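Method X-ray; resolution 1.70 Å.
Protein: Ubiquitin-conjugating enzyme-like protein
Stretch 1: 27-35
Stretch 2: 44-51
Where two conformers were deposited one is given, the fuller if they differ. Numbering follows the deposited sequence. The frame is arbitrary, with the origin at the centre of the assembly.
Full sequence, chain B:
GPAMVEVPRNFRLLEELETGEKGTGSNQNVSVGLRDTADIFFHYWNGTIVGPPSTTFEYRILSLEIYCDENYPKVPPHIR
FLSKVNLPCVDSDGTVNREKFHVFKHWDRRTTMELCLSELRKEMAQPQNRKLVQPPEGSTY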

# COMPACT_ATOMS: atom_id res chain seq x y z
N ASN B 27 -5.56 4.92 19.28
CA ASN B 27 -4.23 4.48 18.90
C ASN B 27 -4.20 4.43 17.38
O ASN B 27 -4.80 3.55 16.78
CB ASN B 27 -3.92 3.07 19.41
CG ASN B 27 -2.52 2.59 19.07
OD1 ASN B 27 -1.96 2.96 18.03
ND2 ASN B 27 -1.94 1.78 19.94
N GLN B 28 -3.57 5.43 16.77
CA GLN B 28 -3.43 5.41 15.32
C GLN B 28 -1.95 5.45 14.98
O GLN B 28 -1.50 6.27 14.18
CB GLN B 28 -4.26 6.51 14.65
CG GLN B 28 -4.17 7.87 15.33
CD GLN B 28 -4.35 9.01 14.36
OE1 GLN B 28 -5.38 9.14 13.69
NE2 GLN B 28 -3.34 9.87 14.29
N ASN B 29 -1.18 4.56 15.63
CA ASN B 29 0.20 4.36 15.21
C ASN B 29 0.49 2.87 15.01
O ASN B 29 1.52 2.51 14.43
CB ASN B 29 1.15 5.28 15.98
CG ASN B 29 1.26 4.88 17.43
OD1 ASN B 29 1.41 3.70 17.74
ND2 ASN B 29 1.18 5.83 18.35
N VAL B 30 -0.42 2.02 15.49
CA VAL B 30 -0.33 0.58 15.27
C VAL B 30 -1.73 0.00 14.99
O VAL B 30 -2.73 0.47 15.55
CB VAL B 30 0.37 -0.09 16.46
CG1 VAL B 30 -0.04 -1.53 16.68
CG2 VAL B 30 1.89 0.01 16.40
N SER B 31 -1.82 -1.03 14.13
CA SER B 31 -3.12 -1.60 13.83
C SER B 31 -3.00 -3.04 13.38
O SER B 31 -2.02 -3.39 12.70
CB SER B 31 -3.82 -0.80 12.77
OG SER B 31 -5.14 -1.28 12.67
N VAL B 32 -4.01 -3.85 13.75
CA VAL B 32 -4.09 -5.24 13.36
C VAL B 32 -5.53 -5.50 12.95
O VAL B 32 -6.46 -4.96 13.55
CB VAL B 32 -3.70 -6.19 14.51
CG1 VAL B 32 -3.51 -7.62 14.04
CG2 VAL B 32 -2.49 -5.72 15.28
N GLY B 33 -5.71 -6.44 12.02
CA GLY B 33 -7.03 -6.71 11.50
C GLY B 33 -6.99 -7.99 10.68
O GLY B 33 -5.91 -8.38 10.22
N LEU B 34 -8.15 -8.63 10.56
CA LEU B 34 -8.26 -9.93 9.91
C LEU B 34 -7.86 -9.76 8.44
O LEU B 34 -8.28 -8.80 7.81
CB LEU B 34 -9.73 -10.35 10.06
CG LEU B 34 -10.08 -11.83 10.20
CD1 LEU B 34 -9.16 -12.55 11.19
CD2 LEU B 34 -11.53 -11.99 10.66
N ARG B 35 -7.01 -10.67 7.93
CA ARG B 35 -6.53 -10.58 6.56
C ARG B 35 -7.62 -10.97 5.56
O ARG B 35 -7.90 -10.21 4.61
CB ARG B 35 -5.28 -11.42 6.33
CG ARG B 35 -4.73 -11.24 4.91
CD ARG B 35 -3.58 -12.18 4.60
NE ARG B 35 -4.06 -13.50 4.29
CZ ARG B 35 -3.26 -14.52 4.03
NH1 ARG B 35 -1.95 -14.35 4.10
NH2 ARG B 35 -3.78 -15.70 3.72
N TYR B 44 -4.69 -15.66 9.56
CA TYR B 44 -3.83 -14.57 9.12
C TYR B 44 -4.42 -13.20 9.45
O TYR B 44 -5.61 -12.99 9.21
CB TYR B 44 -3.57 -14.69 7.62
CG TYR B 44 -2.52 -15.74 7.32
CD1 TYR B 44 -1.17 -15.45 7.44
CD2 TYR B 44 -2.88 -17.02 6.95
CE1 TYR B 44 -0.20 -16.41 7.17
CE2 TYR B 44 -1.93 -17.99 6.66
CZ TYR B 44 -0.58 -17.69 6.77
OH TYR B 44 0.37 -18.64 6.53
N TRP B 45 -3.54 -12.31 9.92
CA TRP B 45 -3.86 -10.94 10.25
C TRP B 45 -2.92 -10.00 9.51
O TRP B 45 -1.75 -10.32 9.31
CB TRP B 45 -3.78 -10.74 11.78
CG TRP B 45 -4.71 -11.63 12.54
CD1 TRP B 45 -4.64 -12.98 12.68
CD2 TRP B 45 -5.85 -11.21 13.31
NE1 TRP B 45 -5.68 -13.44 13.44
CE2 TRP B 45 -6.45 -12.37 13.83
CE3 TRP B 45 -6.44 -9.96 13.56
CZ2 TRP B 45 -7.57 -12.32 14.66
CZ3 TRP B 45 -7.58 -9.92 14.33
CH2 TRP B 45 -8.13 -11.09 14.88
N ASN B 46 -3.45 -8.85 9.11
CA ASN B 46 -2.67 -7.79 8.52
C ASN B 46 -2.23 -6.94 9.69
O ASN B 46 -3.02 -6.75 10.59
CB ASN B 46 -3.52 -6.89 7.61
CG ASN B 46 -4.04 -7.55 6.35
OD1 ASN B 46 -3.54 -8.57 5.92
ND2 ASN B 46 -5.05 -6.95 5.73
N GLY B 47 -0.98 -6.46 9.67
CA GLY B 47 -0.53 -5.50 10.66
C GLY B 47 0.01 -4.24 9.99
O GLY B 47 0.54 -4.25 8.87
N THR B 48 -0.20 -3.13 10.68
CA THR B 48 0.37 -1.86 10.31
C THR B 48 1.14 -1.31 11.50
O THR B 48 0.58 -1.28 12.60
CB THR B 48 -0.74 -0.85 9.94
OG1 THR B 48 -1.48 -1.45 8.87
CG2 THR B 48 -0.20 0.50 9.51
N ILE B 49 2.34 -0.77 11.22
CA ILE B 49 3.05 0.14 12.12
C ILE B 49 3.35 1.44 11.38
O ILE B 49 3.89 1.41 10.28
CB ILE B 49 4.37 -0.51 12.58
CG1 ILE B 49 4.13 -1.70 13.52
CG2 ILE B 49 5.29 0.55 13.19
CD1 ILE B 49 5.30 -2.69 13.59
N VAL B 50 3.02 2.57 12.02
CA VAL B 50 3.47 3.89 11.59
C VAL B 50 4.78 4.20 12.32
O VAL B 50 4.84 4.27 13.55
CB VAL B 50 2.35 4.92 11.87
CG1 VAL B 50 2.71 6.33 11.42
CG2 VAL B 50 1.03 4.47 11.24
N GLY B 51 5.86 4.35 11.53
CA GLY B 51 7.18 4.54 12.11
C GLY B 51 7.18 5.73 13.07
O GLY B 51 6.59 6.75 12.78
O HOH W 1 -3.30 -3.78 9.53

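The guanidinium of Arg35 lies flat on the ring of Tyr44, the two planes only 2° apart and their centres separated by 4.1 Å, with NH1 of Arg35 3.6 Å from CG of Tyr44. The cation sits off-centre over the ring, and the extended start of the arginine side chain (chi1 and chi2 both t) carries it there. At the base of these two side chains the backbones are tied by the hydrogen bond from Arg35 N to Tyr44 O (3.0 Å).

From here strands 30-34 and 44-50 run antiparallel, and the two stretches together bury 732 Å². Ser31 and Thr48 exchange two hydrogen bonds, Ser31 N to Thr48 O (2.9 Å) and Thr48 N to Ser31 O (2.7 Å); Gly33 and Asn46 do the same, and Val50 N to Asn29 O (2.8 Å) extends the ladder. Asn27 OD1 accepts from Asn29 N (3.0 Å) and from Val30 N (3.1 Å), bracing the entry to the first strand.

Val30, Ile49 and Val32 share one face of the sheet, where Val30 CG2 meets Ile49 CG1 at 4.0 Å; both residues are buried, and their apolar side chains pack without leaving a polar group unpaired. Val32 CG1 also reaches Trp45 CE3 (3.8 Å), while Leu34 lays CD1 over the face of the buried indole, 3.8 Å from Trp45 CE2. Ser31 and Thr48 occupy the other face, where a water lies 3.0 Å from Thr48 OG1 and donates a weak hydrogen bond to Ser31 O (3.4 Å).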